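Local coordinates for ethanolamine utilization protein EutJ (Carboxydothermus hydrogenoformans Z-2901, PDB 3H1Q) that binds ATP between the two halves of an actin-like ATPase fold and probably serves in ethanolamine utilization, at residues V18-N23 with E85-S90; P26-V31 with T45-I50; A38-V43 with K57-V62; V230-G235 with V254-H259. All blocks are in the same frame, centred on the assembly; numbering follows the deposited sequence.

Contacts 3 and 4 both touch ATP from opposite sides of the chain's centre: Ala38 and Asp39 meet its phosphates in contact 3, and Gly235 bonds to the alpha phosphate in contact 4. Their centres lie about 19 Å apart. Contacts 1 and 2 sit away from the nucleotide and touch each other where Leu88 packs on Tyr29, with centres about 14 Å apart. Contacts 2 and 3 share a sheet, strands 30-34 and 39-45 being neighbours in it, and Val31 packs on Leu42 although the two centres are about 22 Å apart. Contact 4 belongs to the other sheet; its nearest atoms are about 7 Å from contact 1.

Contact 1: residues V18-N23 with E85-S90; sequences VREIVN and ERLLGS
Val22 and Leu88 lie level across segments that run out of the ends of helices 3-18 and 70-87, their CA atoms 6.0 Å apart and those of Ile21 and Leu87 6.3 Å apart, and no hydrogen bond joins the two backbones. Val22 carries the middle of the contact. Its CG1, set anti to the carbonyl carbon (chi1 -63°), meets Leu88 CD1 at 3.8 Å and also lies near Leu88 N, while its CG2 comes 3.7 Å from Leu87 O. Leu88 thus meets Val22 CG1 with CD1 and, a little farther off, with CB. Leu87 works one step along: its CB approaches Val22 CG1 at 4.1 Å, its CD2 is 3.6 Å from Glu20 CB, and both CG and CD2 lie by Glu20 O. An alanine in place of Leu87 would probably keep the CB contact with Val22 but leave Glu20 CB and O without their methyl cover and open a gap beside them. The carboxylate of Glu20 turns elsewhere, to a salt bridge with Lys83 on helix 70-87, a second tie between the same elements. Val22 and Leu88 also rest on Ala53 and Val52 of the edge strand 51-58. Glu20, with positive phi, is the C-prime residue of a Schellman motif in which Ile21 N reaches back to Leu16 O, ending helix 3-18 and turning the chain across the end of helix 70-87.

Contact 2: residues P26-V31 with T45-I50; sequences PPPYKV and TDQEGI
Lys30, Gln47 and Thr45 bury the most surface here, and Lys30 touches both of the others. Its backbone pairs with Thr45 as an antiparallel hydrogen-bonded pair: Lys30 N gives to Thr45 O at 2.7 Å, and Thr45 N gives to Lys30 O at 2.8 Å. On the sheet face that the two side chains share, Lys30 CB lies 3.6 Å from Thr45 OG1. That hydroxyl is itself engaged, donating to Asp46 O at 2.7 Å, and Asp46 O also accepts from Gly49 N as the type I turn Asp46 to Gly49 closes. The Lys30 chain bends at chi3 (-136°), which places CE 3.3 Å from Gln47 NE2, and the two side chains cross at about a right angle. Gln47 bends at chi2 (-59°), and its amide stands between two partners: NE2 beside the lysine methylenes, OE1 3.4 Å from CG of the Pro28 ring, which follows a cis peptide bond. The ammonium group runs past the turn to hydrogen-bond Leu270 O, near the end of the chain. Across the two segments the hydrogen bonds are therefore all between backbones, while Gln47 lays its amide N and O against carbon atoms of Lys30 and Pro28; the lysine charge is held by a carbonyl from the C-terminal end, which probably ties that end to the start of strand 30-34.

Contact 3: residues A38-V43 with K57-V62; sequences ADIVLV and KWASVV. With ATP (adenosine-5'-triphosphate), chain C.
Asp39 CG stands between its backbone N and carbonyl carbon (chi1 51°) and Trp58 CG lies anti to its carbonyl carbon (chi1 -68°); the two residues are an antiparallel non-hydrogen-bonded pair, and their side chains lie side by side on one face, pointing the same way. The carboxylate and indole planes are 73° apart, and Asp39 CB lies 3.6 Å from Trp58 CE3. Ala38 O comes to the indole edge, in its plane, and also accepts Ala59 N at 2.9 Å from well above the carbonyl plane. Further along, Ile40 N gives to Lys57 O at 2.8 Å and Lys57 N returns a bond to Ile40 O; the Ile40 and Val61 side chains cross at about a right angle, Ile40 CD1 3.9 Å from Val61 CG2. ATP lies beyond the Asp39 face. Asp39 CG is 3.1 Å from both ATP O2B and ATP O1A, Trp58 CH2 is 3.9 Å from ATP C8, and Ala38 N bonds to O1B at a modelled length too short to trust. Lys194 makes a cation-pi contact with the indole. The hairpin of strands 39-45 and 51-58 stands beside the turn joining strands 30-34 and 39-45, which with Ala38 at its end is consistent with the first phosphate-binding loop of actin-like ATPases.

Contact 4: residues V230-G235 with V254-H259; sequences VYVVGG and VQVPIH. With ATP (adenosine-5'-triphosphate), chain C.
Tyr231 and Gln255 lie side by side, their side chains pointing the same way and their flat ends stacked with planes 18° apart. From the backbone outward, Tyr231 CB sits 4.1 Å from Gln255 O, CD1 meets Gln255 CB at 3.9 Å, and CE1 comes 4.1 Å from Gln255 CD. The turn of the ring about its bond to CB (chi2 -95°) sets it nearly parallel to the amide. An alanine at Tyr231 would probably keep the approach of CB to Gln255 O but leave the glutamine side chain without its stacking partner and less restrained. Beneath this pair the backbones bridge: Gln255 N gives an almost straight bond to Val230 O, and Val232 N gives to Gln255 O at 2.7 Å. The two runs head in broadly the same direction, 37° apart. Valines pack on the other side, Val232 CG2 against Val254 CB at 3.8 Å, Val232 CB against Val256 CG2 at 3.9 Å and Val230 CG1 against Val254 CG1 at 3.7 Å. On the Tyr231 side, Pro257 CD reaches Val233 CG1. At the strand's end Gly235 N hydrogen-bonds to ATP O2A at 2.9 Å, and the backbone angles of Gly234 suit only a residue without a side chain. Strand 230-233 is an edge strand of its sheet, bonded to strand 141-146 on its inner side; residues 254-257 run beside its outer edge, joined by a single bridge, with Val232 and Val254 resting on Phe246 of helix 242-250, Tyr231, Val233 and Pro257 on Leu136 of helix 128-136, and Pro257 also on helix 3-18.

Contact 1: residues V18-N23 with E85-S90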
# COMPACT_ATOMS: atom_id res chain seq x y z
N VAL A 18 1.87 5.74 13.71
CA VAL A 18 0.85 6.44 14.48
C VAL A 18 1.31 7.07 15.82
O VAL A 18 0.95 8.20 16.12
CB VAL A 18 -0.37 5.54 14.70
CG1 VAL A 18 -1.43 6.29 15.45
CG2 VAL A 18 -0.92 5.04 13.39
N ARG A 19 2.06 6.36 16.65
CA ARG A 19 2.44 6.95 17.94
C ARG A 19 3.75 7.72 17.81
O ARG A 19 4.32 8.17 18.81
CB ARG A 19 2.58 5.91 19.03
CG ARG A 19 1.55 4.88 19.03
CD ARG A 19 0.28 5.39 19.55
NE ARG A 19 -0.77 4.45 19.14
CZ ARG A 19 -2.07 4.55 19.42
NH1 ARG A 19 -2.56 5.56 20.15
NH2 ARG A 19 -2.89 3.61 18.97
N GLU A 20 4.22 7.86 16.56
CA GLU A 20 5.48 8.56 16.25
C GLU A 20 6.59 8.23 17.23
O GLU A 20 6.98 9.09 18.01
CB GLU A 20 5.24 10.07 16.20
CG GLU A 20 4.20 10.50 15.17
CD GLU A 20 3.97 12.01 15.14
OE1 GLU A 20 4.47 12.71 16.06
OE2 GLU A 20 3.29 12.51 14.20
N ILE A 21 7.06 6.99 17.24
CA ILE A 21 8.25 6.64 17.99
C ILE A 21 9.06 5.76 17.08
O ILE A 21 8.57 5.37 16.03
CB ILE A 21 7.95 5.87 19.33
CG1 ILE A 21 7.63 4.38 19.04
CG2 ILE A 21 6.97 6.66 20.24
CD1 ILE A 21 6.55 3.71 19.90
N VAL A 22 10.28 5.46 17.50
CA VAL A 22 11.20 4.59 16.76
C VAL A 22 11.62 3.32 17.52
O VAL A 22 11.45 3.22 18.73
CB VAL A 22 12.47 5.34 16.39
CG1 VAL A 22 12.15 6.48 15.48
CG2 VAL A 22 13.16 5.82 17.62
N ASN A 23 12.18 2.38 16.77
CA ASN A 23 12.64 1.11 17.28
C ASN A 23 14.15 1.19 17.27
O ASN A 23 14.75 1.01 16.24
CB ASN A 23 12.15 -0.02 16.35
CG ASN A 23 12.51 -1.43 16.83
OD1 ASN A 23 13.21 -1.63 17.83
ND2 ASN A 23 12.03 -2.43 16.10
N GLU A 85 13.51 11.77 10.86
CA GLU A 85 14.82 12.16 11.32
C GLU A 85 14.86 12.79 12.71
O GLU A 85 15.77 12.52 13.45
CB GLU A 85 15.53 13.02 10.30
CG GLU A 85 16.12 12.18 9.20
CD GLU A 85 16.64 12.99 8.03
OE1 GLU A 85 16.54 14.24 8.06
OE2 GLU A 85 17.15 12.38 7.08
N ARG A 86 13.88 13.59 13.11
CA ARG A 86 13.92 14.12 14.46
C ARG A 86 13.68 12.99 15.49
O ARG A 86 14.24 12.99 16.59
CB ARG A 86 12.99 15.35 14.67
CG ARG A 86 11.47 15.09 14.76
CD ARG A 86 10.65 16.39 15.06
NE ARG A 86 9.25 16.44 14.51
CZ ARG A 86 8.87 16.97 13.32
NH1 ARG A 86 9.78 17.48 12.49
NH2 ARG A 86 7.58 16.98 12.94
N LEU A 87 12.90 12.00 15.08
CA LEU A 87 12.31 11.02 15.96
C LEU A 87 13.34 9.96 16.12
O LEU A 87 13.54 9.44 17.22
CB LEU A 87 11.09 10.43 15.28
CG LEU A 87 9.75 10.58 15.99
CD1 LEU A 87 9.58 11.96 16.57
CD2 LEU A 87 8.62 10.22 15.02
N LEU A 88 14.00 9.63 15.01
CA LEU A 88 15.13 8.71 15.03
C LEU A 88 16.34 9.44 15.58
O LEU A 88 16.34 10.66 15.68
CB LEU A 88 15.43 8.28 13.61
CG LEU A 88 16.20 7.01 13.35
CD1 LEU A 88 15.72 5.87 14.24
CD2 LEU A 88 15.98 6.69 11.88
N GLY A 89 17.38 8.72 15.94
CA GLY A 89 18.63 9.43 16.20
C GLY A 89 19.09 10.27 15.00
O GLY A 89 19.16 11.49 15.09
N SER A 90 19.34 9.62 13.87
CA SER A 90 20.26 10.10 12.85
C SER A 90 19.58 10.76 11.66
O SER A 90 18.41 11.13 11.72
CB SER A 90 21.09 8.92 12.33
OG SER A 90 20.26 7.91 11.76

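Contact 2: residues P26-V31 with T45-I50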
# COMPACT_ATOMS: atom_id res chain seq x y z
N PRO A 26 20.37 -0.71 15.91
CA PRO A 26 21.59 -0.08 15.41
C PRO A 26 21.54 -0.05 13.90
O PRO A 26 20.99 -1.00 13.31
CB PRO A 26 22.68 -1.04 15.87
CG PRO A 26 21.97 -2.40 16.08
CD PRO A 26 20.62 -2.02 16.57
N PRO A 27 22.09 1.01 13.27
CA PRO A 27 22.25 1.13 11.81
C PRO A 27 23.12 -0.01 11.24
O PRO A 27 23.66 -0.80 12.03
CB PRO A 27 22.98 2.47 11.64
CG PRO A 27 22.70 3.22 12.90
CD PRO A 27 22.60 2.18 13.99
N PRO A 28 23.25 -0.14 9.89
CA PRO A 28 22.69 0.65 8.79
C PRO A 28 21.21 0.35 8.56
O PRO A 28 20.71 -0.73 8.89
CB PRO A 28 23.49 0.19 7.60
CG PRO A 28 23.74 -1.22 7.90
CD PRO A 28 24.00 -1.30 9.37
N TYR A 29 20.53 1.33 8.00
CA TYR A 29 19.11 1.30 7.87
C TYR A 29 18.76 1.22 6.42
O TYR A 29 19.55 1.63 5.56
CB TYR A 29 18.55 2.58 8.42
CG TYR A 29 18.69 2.71 9.90
CD1 TYR A 29 18.56 1.60 10.72
CD2 TYR A 29 18.89 3.95 10.50
CE1 TYR A 29 18.65 1.71 12.08
CE2 TYR A 29 18.99 4.08 11.88
CZ TYR A 29 18.87 2.94 12.65
OH TYR A 29 18.97 2.99 14.01
N LYS A 30 17.57 0.72 6.15
CA LYS A 30 17.06 0.69 4.82
C LYS A 30 15.82 1.59 4.78
O LYS A 30 14.97 1.55 5.67
CB LYS A 30 16.70 -0.73 4.45
CG LYS A 30 17.85 -1.71 4.29
CD LYS A 30 17.39 -2.75 3.29
CE LYS A 30 17.73 -4.15 3.70
NZ LYS A 30 16.73 -5.15 3.17
N VAL A 31 15.73 2.41 3.74
CA VAL A 31 14.63 3.35 3.61
C VAL A 31 13.86 3.09 2.33
O VAL A 31 14.42 2.68 1.30
CB VAL A 31 15.13 4.80 3.63
CG1 VAL A 31 13.97 5.76 3.76
CG2 VAL A 31 16.09 5.02 4.78
N THR A 45 13.95 0.45 8.09
CA THR A 45 14.13 -0.84 8.75
C THR A 45 15.61 -1.10 8.97
O THR A 45 16.44 -0.54 8.28
CB THR A 45 13.63 -2.02 7.88
OG1 THR A 45 14.62 -2.31 6.88
CG2 THR A 45 12.29 -1.74 7.21
N ASP A 46 15.93 -2.01 9.89
CA ASP A 46 17.28 -2.58 9.95
C ASP A 46 17.56 -3.50 8.75
O ASP A 46 16.69 -3.65 7.86
CB ASP A 46 17.43 -3.38 11.22
CG ASP A 46 16.58 -4.63 11.24
OD1 ASP A 46 15.69 -4.80 10.36
OD2 ASP A 46 16.80 -5.46 12.16
N GLN A 47 18.74 -4.11 8.70
CA GLN A 47 19.13 -4.89 7.50
C GLN A 47 18.32 -6.17 7.34
O GLN A 47 18.31 -6.75 6.26
CB GLN A 47 20.63 -5.23 7.46
CG GLN A 47 21.58 -4.06 7.09
CD GLN A 47 21.32 -3.39 5.70
OE1 GLN A 47 21.51 -2.18 5.56
NE2 GLN A 47 20.93 -4.18 4.68
N GLU A 48 17.64 -6.60 8.40
CA GLU A 48 16.78 -7.77 8.36
C GLU A 48 15.31 -7.36 8.24
O GLU A 48 14.40 -8.15 8.47
CB GLU A 48 16.98 -8.63 9.62
CG GLU A 48 18.41 -8.66 10.23
CD GLU A 48 19.52 -8.69 9.18
OE1 GLU A 48 19.39 -9.45 8.19
OE2 GLU A 48 20.53 -7.94 9.32
N GLY A 49 15.07 -6.11 7.88
CA GLY A 49 13.71 -5.71 7.57
C GLY A 49 12.82 -5.51 8.77
O GLY A 49 11.61 -5.35 8.62
N ILE A 50 13.39 -5.52 9.96
CA ILE A 50 12.56 -5.15 11.08
C ILE A 50 12.39 -3.63 11.08
O ILE A 50 13.38 -2.91 10.97
CB ILE A 50 13.13 -5.60 12.40
CG1 ILE A 50 13.30 -7.10 12.40
CG2 ILE A 50 12.17 -5.22 13.51
CD1 ILE A 50 13.69 -7.63 13.77

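Contact 3: residues A38-V43 with K57-V62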
# COMPACT_ATOMS: atom_id res chain seq x y z
N ALA A 38 -3.43 7.81 -2.47
CA ALA A 38 -4.17 8.35 -1.36
C ALA A 38 -3.25 8.74 -0.27
O ALA A 38 -3.64 9.52 0.59
CB ALA A 38 -5.20 7.41 -0.89
N ASP A 39 -2.01 8.22 -0.33
CA ASP A 39 -1.01 8.49 0.73
C ASP A 39 0.45 8.32 0.30
O ASP A 39 0.77 7.60 -0.66
CB ASP A 39 -1.27 7.59 1.95
CG ASP A 39 -1.43 6.12 1.57
OD1 ASP A 39 -0.42 5.43 1.18
OD2 ASP A 39 -2.60 5.67 1.65
N ILE A 40 1.34 8.97 1.04
CA ILE A 40 2.76 8.78 0.87
C ILE A 40 3.26 8.24 2.20
O ILE A 40 2.85 8.70 3.29
CB ILE A 40 3.47 10.11 0.53
CG1 ILE A 40 3.05 10.58 -0.86
CG2 ILE A 40 5.02 9.98 0.60
CD1 ILE A 40 3.58 11.95 -1.23
N VAL A 41 4.12 7.24 2.10
CA VAL A 41 4.62 6.56 3.26
C VAL A 41 6.13 6.48 3.11
O VAL A 41 6.65 6.17 2.02
CB VAL A 41 4.02 5.11 3.41
CG1 VAL A 41 4.66 4.35 4.62
CG2 VAL A 41 2.49 5.17 3.54
N LEU A 42 6.81 6.76 4.22
CA LEU A 42 8.24 6.59 4.29
C LEU A 42 8.45 5.59 5.41
O LEU A 42 7.85 5.74 6.48
CB LEU A 42 8.89 7.92 4.64
CG LEU A 42 10.29 7.82 5.23
CD1 LEU A 42 11.31 7.82 4.12
CD2 LEU A 42 10.51 8.98 6.13
N VAL A 43 9.34 4.62 5.17
CA VAL A 43 9.58 3.50 6.06
C VAL A 43 11.09 3.21 6.22
O VAL A 43 11.83 3.20 5.22
CB VAL A 43 8.82 2.26 5.54
CG1 VAL A 43 9.21 0.96 6.25
CG2 VAL A 43 7.29 2.47 5.64
N LYS A 57 1.74 10.60 5.01
CA LYS A 57 0.83 11.74 4.75
C LYS A 57 -0.26 11.34 3.76
O LYS A 57 -0.02 10.66 2.75
CB LYS A 57 1.60 13.01 4.27
CG LYS A 57 0.80 14.37 4.34
CD LYS A 57 0.78 14.95 5.77
CE LYS A 57 -0.07 16.21 5.91
NZ LYS A 57 0.60 17.42 5.32
N TRP A 58 -1.48 11.76 4.06
CA TRP A 58 -2.57 11.55 3.13
C TRP A 58 -2.40 12.54 2.00
O TRP A 58 -2.42 13.75 2.25
CB TRP A 58 -3.89 11.79 3.84
CG TRP A 58 -4.16 10.75 4.87
CD1 TRP A 58 -4.24 10.93 6.22
CD2 TRP A 58 -4.36 9.35 4.63
NE1 TRP A 58 -4.50 9.73 6.84
CE2 TRP A 58 -4.58 8.75 5.89
CE3 TRP A 58 -4.39 8.56 3.47
CZ2 TRP A 58 -4.82 7.38 6.03
CZ3 TRP A 58 -4.63 7.20 3.61
CH2 TRP A 58 -4.84 6.62 4.88
N ALA A 59 -2.25 12.03 0.77
CA ALA A 59 -1.89 12.85 -0.37
C ALA A 59 -2.09 12.21 -1.74
O ALA A 59 -1.52 11.17 -2.06
CB ALA A 59 -0.45 13.30 -0.24
N SER A 60 -2.83 12.95 -2.56
CA SER A 60 -3.12 12.62 -3.95
C SER A 60 -2.10 13.20 -4.91
O SER A 60 -2.41 14.10 -5.68
CB SER A 60 -4.47 13.25 -4.27
OG SER A 60 -4.57 14.48 -3.57
N VAL A 61 -0.88 12.69 -4.90
CA VAL A 61 0.13 13.17 -5.85
C VAL A 61 0.28 12.20 -6.98
O VAL A 61 1.11 12.38 -7.87
CB VAL A 61 1.49 13.37 -5.22
CG1 VAL A 61 1.36 14.30 -4.04
CG2 VAL A 61 2.10 12.05 -4.85
N VAL A 62 -0.49 11.12 -6.90
CA VAL A 62 -0.71 10.33 -8.10
C VAL A 62 -2.21 10.20 -8.37
O VAL A 62 -2.98 9.68 -7.53
CB VAL A 62 0.03 8.99 -8.07
CG1 VAL A 62 0.00 8.36 -9.42
CG2 VAL A 62 1.45 9.22 -7.67
PG ATP C . -0.71 2.19 -2.93
O1G ATP C . -0.26 2.42 -1.50
O2G ATP C . -1.67 1.03 -3.09
O3G ATP C . 0.44 2.04 -3.92
PB ATP C . -2.32 4.36 -2.22
O1B ATP C . -3.21 5.42 -2.78
O2B ATP C . -1.30 4.83 -1.22
O3B ATP C . -1.63 3.45 -3.35
PA ATP C . -3.31 2.54 -0.11
O1A ATP C . -2.43 3.27 0.86
O2A ATP C . -3.02 1.09 -0.41
O3A ATP C . -3.31 3.26 -1.56
O5' ATP C . -4.85 2.76 0.29
C5' ATP C . -5.49 4.01 0.42
C4' ATP C . -6.95 3.65 0.59
O4' ATP C . -7.10 2.82 1.74
C3' ATP C . -7.80 4.88 0.85
O3' ATP C . -8.99 4.86 0.04
C2' ATP C . -8.25 4.74 2.28
O2' ATP C . -9.56 5.27 2.46
C1' ATP C . -8.19 3.25 2.55
N9 ATP C . -8.14 3.12 4.04
C8 ATP C . -7.17 3.54 4.88
N7 ATP C . -7.51 3.34 6.19
C5 ATP C . -8.73 2.79 6.21
C6 ATP C . -9.69 2.30 7.25
N6 ATP C . -9.40 2.36 8.57
N1 ATP C . -10.87 1.79 6.83
C2 ATP C . -11.21 1.70 5.53
N3 ATP C . -10.39 2.10 4.54
C4 ATP C . -9.15 2.65 4.80

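Contact 4: residues V230-G235 with V254-H259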
# COMPACT_ATOMS: atom_id res chain seq x y z
N VAL A 230 -4.01 -16.41 -2.74
CA VAL A 230 -4.49 -15.10 -3.13
C VAL A 230 -4.43 -14.14 -1.95
O VAL A 230 -5.01 -14.40 -0.88
CB VAL A 230 -5.90 -15.20 -3.69
CG1 VAL A 230 -6.51 -13.83 -3.90
CG2 VAL A 230 -5.85 -15.96 -4.98
N TYR A 231 -3.73 -13.04 -2.15
CA TYR A 231 -3.39 -12.16 -1.07
C TYR A 231 -3.93 -10.81 -1.38
O TYR A 231 -3.59 -10.24 -2.39
CB TYR A 231 -1.89 -12.11 -0.95
CG TYR A 231 -1.29 -13.44 -0.60
CD1 TYR A 231 -1.01 -13.77 0.73
CD2 TYR A 231 -0.98 -14.37 -1.58
CE1 TYR A 231 -0.44 -14.99 1.07
CE2 TYR A 231 -0.40 -15.62 -1.24
CZ TYR A 231 -0.13 -15.91 0.09
OH TYR A 231 0.43 -17.12 0.45
N VAL A 232 -4.79 -10.30 -0.55
CA VAL A 232 -5.34 -9.01 -0.82
C VAL A 232 -4.72 -8.02 0.15
O VAL A 232 -4.97 -8.09 1.35
CB VAL A 232 -6.85 -9.04 -0.70
CG1 VAL A 232 -7.41 -7.64 -0.75
CG2 VAL A 232 -7.43 -9.90 -1.81
N VAL A 233 -3.90 -7.12 -0.37
CA VAL A 233 -3.24 -6.12 0.45
C VAL A 233 -3.71 -4.75 0.01
O VAL A 233 -4.48 -4.66 -0.93
CB VAL A 233 -1.72 -6.21 0.34
CG1 VAL A 233 -1.26 -7.61 0.70
CG2 VAL A 233 -1.28 -5.85 -1.05
N GLY A 234 -3.23 -3.68 0.67
CA GLY A 234 -3.57 -2.30 0.32
C GLY A 234 -4.60 -1.74 1.26
O GLY A 234 -5.43 -2.48 1.77
N GLY A 235 -4.58 -0.44 1.48
CA GLY A 235 -5.45 0.19 2.46
C GLY A 235 -6.96 0.02 2.31
O GLY A 235 -7.71 0.26 3.27
N VAL A 254 -9.70 -15.31 0.59
CA VAL A 254 -8.49 -14.51 0.37
C VAL A 254 -7.75 -14.29 1.67
O VAL A 254 -8.36 -14.32 2.73
CB VAL A 254 -8.81 -13.14 -0.36
CG1 VAL A 254 -9.49 -13.40 -1.72
CG2 VAL A 254 -9.65 -12.18 0.50
N GLN A 255 -6.44 -14.09 1.59
CA GLN A 255 -5.66 -13.66 2.75
C GLN A 255 -5.43 -12.15 2.76
O GLN A 255 -4.79 -11.64 1.84
CB GLN A 255 -4.32 -14.38 2.77
CG GLN A 255 -4.44 -15.82 3.24
CD GLN A 255 -3.91 -16.81 2.20
OE1 GLN A 255 -4.31 -16.76 1.02
NE2 GLN A 255 -3.02 -17.73 2.63
N VAL A 256 -5.96 -11.46 3.76
CA VAL A 256 -5.70 -10.02 4.00
C VAL A 256 -4.88 -9.88 5.29
O VAL A 256 -5.29 -10.41 6.33
CB VAL A 256 -7.01 -9.21 4.16
CG1 VAL A 256 -6.71 -7.75 4.30
CG2 VAL A 256 -7.95 -9.44 2.99
N PRO A 257 -3.72 -9.20 5.25
CA PRO A 257 -2.92 -9.19 6.48
C PRO A 257 -3.34 -8.13 7.46
O PRO A 257 -4.11 -7.26 7.10
CB PRO A 257 -1.48 -8.97 5.98
CG PRO A 257 -1.53 -9.34 4.55
CD PRO A 257 -2.88 -8.89 4.08
N ILE A 258 -2.87 -8.22 8.71
CA ILE A 258 -3.28 -7.29 9.78
C ILE A 258 -3.32 -5.80 9.31
O ILE A 258 -4.35 -5.14 9.46
CB ILE A 258 -2.46 -7.48 11.11
N HIS A 259 -2.25 -5.26 8.74
CA HIS A 259 -2.35 -3.82 8.41
C HIS A 259 -2.21 -3.63 6.91
O HIS A 259 -1.15 -3.23 6.42
CB HIS A 259 -1.33 -2.98 9.19
CG HIS A 259 -1.76 -2.64 10.58
ND1 HIS A 259 -2.74 -1.72 10.86
CD2 HIS A 259 -1.29 -3.06 11.78
CE1 HIS A 259 -2.89 -1.61 12.17
NE2 HIS A 259 -2.02 -2.40 12.75
PG ATP C . -0.71 2.19 -2.93
O1G ATP C . -0.26 2.42 -1.50
O2G ATP C . -1.67 1.03 -3.09
O3G ATP C . 0.44 2.04 -3.92
PB ATP C . -2.32 4.36 -2.22
O1B ATP C . -3.21 5.42 -2.78
O2B ATP C . -1.30 4.83 -1.22
O3B ATP C . -1.63 3.45 -3.35
PA ATP C . -3.31 2.54 -0.11
O1A ATP C . -2.43 3.27 0.86
O2A ATP C . -3.02 1.09 -0.41
O3A ATP C . -3.31 3.26 -1.56
O5' ATP C . -4.85 2.76 0.29
C5' ATP C . -5.49 4.01 0.42
C4' ATP C . -6.95 3.65 0.59
O4' ATP C . -7.10 2.82 1.74
C3' ATP C . -7.80 4.88 0.85
O3' ATP C . -8.99 4.86 0.04
C2' ATP C . -8.25 4.74 2.28
O2' ATP C . -9.56 5.27 2.46
C1' ATP C . -8.19 3.25 2.55
N9 ATP C . -8.14 3.12 4.04
C8 ATP C . -7.17 3.54 4.88
N7 ATP C . -7.51 3.34 6.19
C5 ATP C . -8.73 2.79 6.21
C6 ATP C . -9.69 2.30 7.25
N6 ATP C . -9.40 2.36 8.57
N1 ATP C . -10.87 1.79 6.83
C2 ATP C . -11.21 1.70 5.53
N3 ATP C . -10.39 2.10 4.54
C4 ATP C . -9.15 2.65 4.80